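Local coordinates for protein alpha-glucosidase (Pseudoalteromonas sp. K8, PDB 5HQA) that hydrolyses alpha-glucosides as a chloride-activated family 97 glycoside hydrolase, holding the inhibitor acarbose beside a bound calcium ion, at residues A[430-435]-A[450-455]; A[253-258]-A[446-451]; A[350-355]-A[379-384]. All coordinates share one frame; numbering follows the deposited sequence.

Contact 1 (A[430-435]-A[450-455]); sequences KISINT and NWITRE. With CA (calcium ion), chain C; AC1 (4,6-dideoxy-4-{[(1S,4R,5S,6S)-4,5,6-trihydroxy-3-(hydroxymethyl)cyclohex-2-en-1-yl]amino}-alpha-D-glucopyranose), chain B.
T435 and W451 meet through the indole N-H, with NE1 2.9 Å from T435 OG1 and the hydroxyl oxygen somewhat tilted from the ring plane. W451 CG lies roughly anti to the backbone N (chi1 -153°), and one face of the ring carries R454 NH2, 3.3 Å above its centre in a cation-pi contact; R454 NH1 is hydrogen-bonded to I439 O. The shorter bonds lie at the two ends of the contact. N450 ND2 donates almost straight to I431 O (2.9 Å, 172°), I433 N donates to N450 O, and at the far end E455 N reaches T435 O at 2.9 Å. The middle is looser: W451 centres an inverse gamma turn, and the bond from I452 N to I433 O is 3.2 Å and bent (141°). All touching residues are buried, so the contrast is one of packing. N434 OD1 lies against the methyl T453 CG2 at 3.4 Å and has no hydrogen-bond partner, while its ND2 binds D489. Beyond the last backbone bond, E455 OE1 binds calcium at 2.3 Å, alongside E154, E437 and E461. Backbone pairing of these neighbouring barrel strands thus sets a carboxylate ligand beside the metal and the inhibitor.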
# COMPACT_ATOMS: atom_id res chain seq x y z
N LYS A 430 6.44 -21.64 0.28
CA LYS A 430 5.76 -21.14 1.48
C LYS A 430 6.47 -19.91 2.05
O LYS A 430 6.66 -19.76 3.26
CB LYS A 430 5.60 -22.24 2.53
CG LYS A 430 4.62 -23.33 2.07
CD LYS A 430 4.38 -24.39 3.13
CE LYS A 430 3.49 -25.52 2.61
NZ LYS A 430 2.52 -25.01 1.60
N ILE A 431 6.85 -18.99 1.15
CA ILE A 431 7.50 -17.74 1.51
C ILE A 431 6.56 -16.58 1.16
O ILE A 431 5.98 -16.57 0.07
CB ILE A 431 8.86 -17.60 0.81
CG1 ILE A 431 9.84 -18.63 1.38
CG2 ILE A 431 9.39 -16.17 0.92
CD1 ILE A 431 11.17 -18.69 0.65
N SER A 432 6.42 -15.63 2.08
CA SER A 432 5.67 -14.40 1.87
C SER A 432 6.62 -13.26 1.51
O SER A 432 7.78 -13.25 1.94
CB SER A 432 4.87 -14.03 3.12
OG SER A 432 3.90 -15.02 3.38
N ILE A 433 6.11 -12.29 0.75
CA ILE A 433 6.93 -11.26 0.12
C ILE A 433 6.49 -9.89 0.60
O ILE A 433 5.29 -9.57 0.61
CB ILE A 433 6.85 -11.35 -1.42
CG1 ILE A 433 7.47 -12.66 -1.91
CG2 ILE A 433 7.56 -10.17 -2.07
CD1 ILE A 433 8.95 -12.79 -1.56
N ASN A 434 7.47 -9.08 1.00
CA ASN A 434 7.32 -7.67 1.36
C ASN A 434 8.13 -6.88 0.33
O ASN A 434 9.37 -6.91 0.37
CB ASN A 434 7.82 -7.46 2.79
CG ASN A 434 8.07 -6.00 3.14
OD1 ASN A 434 7.60 -5.08 2.47
ND2 ASN A 434 8.80 -5.78 4.24
N THR A 435 7.46 -6.20 -0.60
CA THR A 435 8.13 -5.61 -1.76
C THR A 435 8.42 -4.13 -1.53
O THR A 435 7.49 -3.33 -1.41
CB THR A 435 7.28 -5.74 -3.02
OG1 THR A 435 6.84 -7.10 -3.18
CG2 THR A 435 8.09 -5.32 -4.26
N ASN A 450 0.12 -14.48 0.08
CA ASN A 450 1.49 -14.35 0.58
C ASN A 450 2.13 -13.03 0.17
O ASN A 450 3.26 -12.75 0.58
CB ASN A 450 2.36 -15.51 0.09
CG ASN A 450 2.61 -15.46 -1.38
OD1 ASN A 450 1.70 -15.19 -2.17
ND2 ASN A 450 3.86 -15.69 -1.78
N TRP A 451 1.43 -12.20 -0.62
CA TRP A 451 1.93 -10.86 -0.95
C TRP A 451 1.45 -9.93 0.17
O TRP A 451 0.44 -9.24 0.05
CB TRP A 451 1.43 -10.41 -2.32
CG TRP A 451 2.34 -9.41 -2.97
CD1 TRP A 451 3.40 -8.76 -2.40
CD2 TRP A 451 2.31 -8.97 -4.33
NE1 TRP A 451 4.02 -7.95 -3.31
CE2 TRP A 451 3.37 -8.06 -4.51
CE3 TRP A 451 1.48 -9.27 -5.42
CZ2 TRP A 451 3.62 -7.44 -5.74
CZ3 TRP A 451 1.74 -8.66 -6.64
CH2 TRP A 451 2.80 -7.75 -6.79
N ILE A 452 2.20 -9.93 1.27
CA ILE A 452 1.62 -9.44 2.52
C ILE A 452 1.68 -7.92 2.65
O ILE A 452 0.79 -7.32 3.25
CB ILE A 452 2.28 -10.14 3.73
CG1 ILE A 452 3.80 -9.98 3.69
CG2 ILE A 452 1.90 -11.60 3.74
CD1 ILE A 452 4.49 -10.56 4.90
N THR A 453 2.70 -7.27 2.10
CA THR A 453 2.81 -5.83 2.26
C THR A 453 3.81 -5.30 1.23
O THR A 453 4.44 -6.06 0.49
CB THR A 453 3.20 -5.48 3.70
OG1 THR A 453 2.96 -4.08 3.94
CG2 THR A 453 4.68 -5.80 3.98
N ARG A 454 3.94 -3.98 1.19
CA ARG A 454 4.89 -3.34 0.29
C ARG A 454 5.15 -1.93 0.79
O ARG A 454 4.46 -1.41 1.67
CB ARG A 454 4.37 -3.31 -1.15
CG ARG A 454 3.28 -2.26 -1.40
CD ARG A 454 2.51 -2.60 -2.68
NE ARG A 454 1.86 -3.90 -2.55
CZ ARG A 454 1.69 -4.76 -3.55
NH1 ARG A 454 2.13 -4.47 -4.78
NH2 ARG A 454 1.08 -5.92 -3.33
N GLU A 455 6.17 -1.30 0.21
CA GLU A 455 6.45 0.09 0.54
C GLU A 455 5.70 0.99 -0.45
O GLU A 455 4.50 1.23 -0.27
CB GLU A 455 7.96 0.34 0.55
CG GLU A 455 8.38 1.64 1.20
CD GLU A 455 9.89 1.79 1.24
OE1 GLU A 455 10.53 1.76 0.17
OE2 GLU A 455 10.44 1.91 2.36
CA CA C . 12.63 2.53 -0.34
C1 AC1 B . 17.26 5.31 -2.46
O2 AC1 B . 15.11 5.85 -3.38
C2 AC1 B . 15.87 4.79 -2.77
C4A AC1 B . 16.34 -0.80 2.34
C3 AC1 B . 15.18 4.27 -1.54
O3 AC1 B . 13.84 3.85 -1.85
C4 AC1 B . 15.99 3.15 -0.93
N4A AC1 B . 15.26 2.38 0.12
C5 AC1 B . 17.17 3.92 -0.37
O5 AC1 B . 17.99 4.41 -1.51
C6 AC1 B . 18.06 3.14 0.55
C1B AC1 B . 15.31 0.88 -0.04
C2B AC1 B . 14.39 0.15 1.14
O2B AC1 B . 13.11 0.78 1.14
C3B AC1 B . 15.03 0.18 2.39
O3B AC1 B . 14.19 -0.28 3.48
O4 AC1 B . 17.08 -0.69 3.54
C5B AC1 B . 17.20 -0.54 1.21
C7B AC1 B . 16.63 0.33 -0.04
C6B AC1 B . 18.34 -1.53 0.95
O6B AC1 B . 17.78 -2.70 0.43

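Contact 2 (A[253-258]-A[446-451]); sequences NKLGDV and RTYPNW
L255 and P449 lie flank to flank with their side chains running opposite ways, L255 CD1 being 3.8 Å from P449 CD. L255 CD1 also comes within 3.3 Å of N450 OD1, a buried oxygen that has no hydrogen-bond partner, while the other branch, CD2, sits at the edge of the Y448 ring. N253 OD1 reaches the same ring carbon, P449 CD, at 3.2 Å, and V258 CG2 packs on P449 CB. A single direct hydrogen bond joins the two loops: K254 N donates to a lone pair of T447 O, 2.8 Å away and nearly straight at 176°. Next to it the K254 side chain runs alongside T447, CG against CG2 at 3.7 Å, and T447 CG2 in turn covers one face of Y448, offset toward the rim.

The next shell fixes these groups. N253 CG lies anti to its backbone N (chi1 172°), and from there OD1 accepts from L255 N at 2.7 Å, the donor standing above the carbonyl plane, while ND2 donates to G256 O. Water 1 accepts from both N253 N and R446 NE. On the other loop, W451 N to Y448 O closes a type I turn with P449 and N450 at its corners. Farther out, E251 makes a salt bridge with K254 NZ and takes the T447 hydroxyl on its backbone O, R446 makes a cation-pi contact with W66, and P449 O accepts from W70 NE1. The result is an Asx turn packed on a type I beta turn, joining the loops that lead into barrel strands 264-269 and 451-454.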
# COMPACT_ATOMS: atom_id res chain seq x y z
N ASN A 253 -8.78 -15.97 -3.46
CA ASN A 253 -7.55 -16.68 -3.15
C ASN A 253 -7.31 -17.87 -4.07
O ASN A 253 -8.15 -18.77 -4.18
CB ASN A 253 -7.62 -17.16 -1.69
CG ASN A 253 -6.46 -18.08 -1.32
OD1 ASN A 253 -5.35 -17.95 -1.84
ND2 ASN A 253 -6.72 -19.01 -0.41
N LYS A 254 -6.15 -17.88 -4.73
CA LYS A 254 -5.74 -18.97 -5.60
C LYS A 254 -4.69 -19.88 -4.96
O LYS A 254 -4.25 -20.84 -5.61
CB LYS A 254 -5.19 -18.42 -6.92
CG LYS A 254 -6.23 -17.79 -7.83
CD LYS A 254 -5.58 -17.35 -9.16
CE LYS A 254 -6.51 -16.49 -10.01
NZ LYS A 254 -7.84 -17.11 -10.21
N LEU A 255 -4.28 -19.63 -3.72
CA LEU A 255 -3.19 -20.37 -3.11
C LEU A 255 -3.66 -21.43 -2.11
O LEU A 255 -2.82 -22.05 -1.45
CB LEU A 255 -2.20 -19.41 -2.43
CG LEU A 255 -1.48 -18.45 -3.37
CD1 LEU A 255 -0.51 -17.58 -2.60
CD2 LEU A 255 -0.75 -19.21 -4.48
N GLY A 256 -4.96 -21.64 -1.99
CA GLY A 256 -5.44 -22.69 -1.10
C GLY A 256 -5.18 -22.36 0.36
O GLY A 256 -5.38 -21.23 0.81
N ASP A 257 -4.73 -23.37 1.12
CA ASP A 257 -4.39 -23.19 2.52
C ASP A 257 -3.22 -22.23 2.65
O ASP A 257 -2.11 -22.54 2.21
CB ASP A 257 -4.04 -24.54 3.15
CG ASP A 257 -3.88 -24.47 4.66
OD1 ASP A 257 -3.65 -23.36 5.20
OD2 ASP A 257 -3.98 -25.53 5.32
N VAL A 258 -3.45 -21.06 3.25
CA VAL A 258 -2.36 -20.09 3.41
C VAL A 258 -2.12 -19.84 4.89
O VAL A 258 -1.69 -18.75 5.30
CB VAL A 258 -2.66 -18.78 2.65
CG1 VAL A 258 -2.63 -19.03 1.15
CG2 VAL A 258 -4.00 -18.21 3.05
N ARG A 446 -5.63 -10.43 -2.00
CA ARG A 446 -6.77 -11.32 -1.90
C ARG A 446 -6.51 -12.61 -2.67
O ARG A 446 -6.77 -13.71 -2.18
CB ARG A 446 -8.04 -10.65 -2.42
CG ARG A 446 -9.21 -11.63 -2.42
CD ARG A 446 -10.48 -11.05 -2.97
NE ARG A 446 -11.60 -11.95 -2.72
CZ ARG A 446 -12.86 -11.69 -3.05
NH1 ARG A 446 -13.17 -10.55 -3.64
NH2 ARG A 446 -13.81 -12.58 -2.77
N THR A 447 -5.99 -12.47 -3.89
CA THR A 447 -5.77 -13.60 -4.78
C THR A 447 -4.53 -14.39 -4.38
O THR A 447 -4.50 -15.62 -4.50
CB THR A 447 -5.63 -13.08 -6.21
OG1 THR A 447 -6.66 -12.12 -6.47
CG2 THR A 447 -5.73 -14.22 -7.21
N TYR A 448 -3.49 -13.69 -3.92
CA TYR A 448 -2.20 -14.27 -3.55
C TYR A 448 -1.88 -13.79 -2.14
O TYR A 448 -1.14 -12.81 -1.96
CB TYR A 448 -1.11 -13.86 -4.53
CG TYR A 448 -1.46 -14.25 -5.94
CD1 TYR A 448 -1.31 -15.56 -6.37
CD2 TYR A 448 -2.00 -13.32 -6.82
CE1 TYR A 448 -1.66 -15.93 -7.66
CE2 TYR A 448 -2.35 -13.68 -8.11
CZ TYR A 448 -2.18 -14.99 -8.52
OH TYR A 448 -2.53 -15.34 -9.80
N PRO A 449 -2.42 -14.45 -1.12
CA PRO A 449 -2.29 -13.94 0.25
C PRO A 449 -0.88 -13.99 0.81
O PRO A 449 -0.70 -13.57 1.96
CB PRO A 449 -3.23 -14.86 1.05
CG PRO A 449 -4.24 -15.34 0.02
CD PRO A 449 -3.44 -15.51 -1.23
N ASN A 450 0.12 -14.48 0.08
CA ASN A 450 1.49 -14.35 0.58
C ASN A 450 2.13 -13.03 0.17
O ASN A 450 3.26 -12.75 0.58
CB ASN A 450 2.36 -15.51 0.09
CG ASN A 450 2.61 -15.46 -1.38
OD1 ASN A 450 1.70 -15.19 -2.17
ND2 ASN A 450 3.86 -15.69 -1.78
N TRP A 451 1.43 -12.20 -0.62
CA TRP A 451 1.93 -10.86 -0.95
C TRP A 451 1.45 -9.93 0.17
O TRP A 451 0.44 -9.24 0.05
CB TRP A 451 1.43 -10.41 -2.32
CG TRP A 451 2.34 -9.41 -2.97
CD1 TRP A 451 3.40 -8.76 -2.40
CD2 TRP A 451 2.31 -8.97 -4.33
NE1 TRP A 451 4.02 -7.95 -3.31
CE2 TRP A 451 3.37 -8.06 -4.51
CE3 TRP A 451 1.48 -9.27 -5.42
CZ2 TRP A 451 3.62 -7.44 -5.74
CZ3 TRP A 451 1.74 -8.66 -6.64
CH2 TRP A 451 2.80 -7.75 -6.79
O HOH W 1 -10.53 -14.63 -1.50

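Contact 3 (A[350-355]-A[379-384]); sequences GVQLIG and KSNVSQ
The backbone oxygen of N381 is gripped twice, by Q352 NE2 at 2.8 Å and by water 3, which also accepts from L353 N. Q352 NE2 approaches from above the carbonyl plane of N381. Its second N-H makes the 3.0 Å bond from Q352 NE2 to S383 OG, and both acceptors lie near the amide plane. This two-point hold fixes the rotation of the glutamine end. N381 itself, at positive phi, is the C-prime residue of the Schellman motif that ends helix 363-379, and its ND2 binds S346 OG. Deeper in, V382 turns CG1 anti to its backbone N (chi1 170°), which brings that methyl to 3.6 Å from both L353 O and G355 N; its other methyl, CG2, meets L353 CD2 at 4.0 Å. Water 2 spans the gap between the segments, donating to L353 O and accepting from S383 N. Direct strand pairing starts where G355 N donates to Q384 O at 2.9 Å, and there I354 lies alongside Q384, its CG2 3.6 Å from Q384 O. In this beta-alpha-beta unit of strand 352-358, helix 363-379 and strand 384-388, side-chain and water bonds therefore join the segments before the backbones draw close enough to pair.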
# COMPACT_ATOMS: atom_id res chain seq x y z
N GLY A 350 13.12 -19.74 18.46
CA GLY A 350 11.79 -19.53 17.95
C GLY A 350 11.61 -18.25 17.18
O GLY A 350 10.48 -17.90 16.83
N VAL A 351 12.69 -17.53 16.91
CA VAL A 351 12.67 -16.28 16.15
C VAL A 351 13.18 -16.58 14.75
O VAL A 351 14.24 -17.20 14.59
CB VAL A 351 13.54 -15.21 16.82
CG1 VAL A 351 13.56 -13.94 15.95
CG2 VAL A 351 13.04 -14.93 18.23
N GLN A 352 12.46 -16.13 13.73
CA GLN A 352 12.89 -16.48 12.39
C GLN A 352 13.78 -15.41 11.79
O GLN A 352 13.71 -14.23 12.14
CB GLN A 352 11.69 -16.74 11.49
CG GLN A 352 11.28 -18.18 11.57
CD GLN A 352 10.09 -18.43 10.74
OE1 GLN A 352 9.02 -17.91 11.03
NE2 GLN A 352 10.26 -19.20 9.67
N LEU A 353 14.67 -15.85 10.90
CA LEU A 353 15.36 -14.92 10.02
C LEU A 353 14.41 -14.49 8.91
O LEU A 353 13.72 -15.32 8.31
CB LEU A 353 16.61 -15.59 9.43
CG LEU A 353 17.41 -14.82 8.38
CD1 LEU A 353 18.06 -13.59 9.00
CD2 LEU A 353 18.45 -15.73 7.76
N ILE A 354 14.34 -13.19 8.66
CA ILE A 354 13.58 -12.65 7.54
C ILE A 354 14.58 -12.35 6.42
O ILE A 354 15.57 -11.65 6.65
CB ILE A 354 12.78 -11.41 7.95
CG1 ILE A 354 11.67 -11.83 8.92
CG2 ILE A 354 12.20 -10.70 6.74
CD1 ILE A 354 11.02 -10.68 9.63
N GLY A 355 14.34 -12.93 5.24
CA GLY A 355 15.28 -12.82 4.15
C GLY A 355 15.22 -11.46 3.46
O GLY A 355 14.31 -10.66 3.68
N LYS A 379 15.19 -24.08 2.76
CA LYS A 379 16.07 -24.95 3.53
C LYS A 379 16.47 -24.31 4.85
O LYS A 379 16.70 -25.01 5.84
CB LYS A 379 17.30 -25.30 2.69
CG LYS A 379 18.42 -25.99 3.45
CD LYS A 379 19.67 -26.11 2.59
CE LYS A 379 20.78 -26.84 3.34
NZ LYS A 379 22.02 -27.00 2.53
N SER A 380 16.53 -22.99 4.90
CA SER A 380 17.00 -22.27 6.08
C SER A 380 15.87 -21.83 7.01
O SER A 380 16.11 -20.97 7.87
CB SER A 380 17.83 -21.06 5.66
OG SER A 380 18.93 -21.45 4.87
N ASN A 381 14.65 -22.35 6.84
CA ASN A 381 13.54 -22.00 7.73
C ASN A 381 13.17 -20.50 7.62
O ASN A 381 12.76 -19.87 8.60
CB ASN A 381 13.87 -22.39 9.18
CG ASN A 381 12.69 -22.22 10.14
OD1 ASN A 381 11.53 -22.47 9.78
ND2 ASN A 381 12.99 -21.79 11.38
N VAL A 382 13.33 -19.91 6.44
CA VAL A 382 12.96 -18.52 6.19
C VAL A 382 11.58 -18.50 5.55
O VAL A 382 11.38 -19.09 4.49
CB VAL A 382 14.00 -17.80 5.31
CG1 VAL A 382 13.48 -16.42 4.87
CG2 VAL A 382 15.33 -17.66 6.05
N SER A 383 10.62 -17.82 6.20
CA SER A 383 9.24 -17.77 5.73
C SER A 383 8.82 -16.44 5.12
O SER A 383 7.78 -16.39 4.44
CB SER A 383 8.27 -18.07 6.88
OG SER A 383 8.39 -19.42 7.29
N GLN A 384 9.56 -15.35 5.36
CA GLN A 384 9.24 -14.04 4.80
C GLN A 384 10.51 -13.46 4.20
O GLN A 384 11.60 -13.63 4.75
CB GLN A 384 8.69 -13.08 5.87
CG GLN A 384 7.41 -13.58 6.53
CD GLN A 384 6.87 -12.68 7.65
OE1 GLN A 384 7.57 -11.78 8.15
NE2 GLN A 384 5.62 -12.94 8.07
O HOH W 2 11.03 -15.69 7.94
O HOH W 3 14.63 -18.69 10.31

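Contacts 1 and 3 belong to the parallel barrel sheet, and contact 2 joins loops that lead into it. Contacts 1 and 2 share N450 and W451, with centres about 11 Å apart: the turn packed in contact 2 leads straight into the strand paired in contact 1. Contacts 1 and 3, with centres about 14 Å apart, touch where S432 N lies 2.8 Å from S383 O, a probable hydrogen bond. Contacts 2 and 3 do not touch, their nearest atoms being about 7 Å apart. Contact 1 alone holds a calcium ligand, E455, which also belongs to the glycan pocket; the CA of G355 in contact 3 is about 11 Å from the nearest atom of AC1.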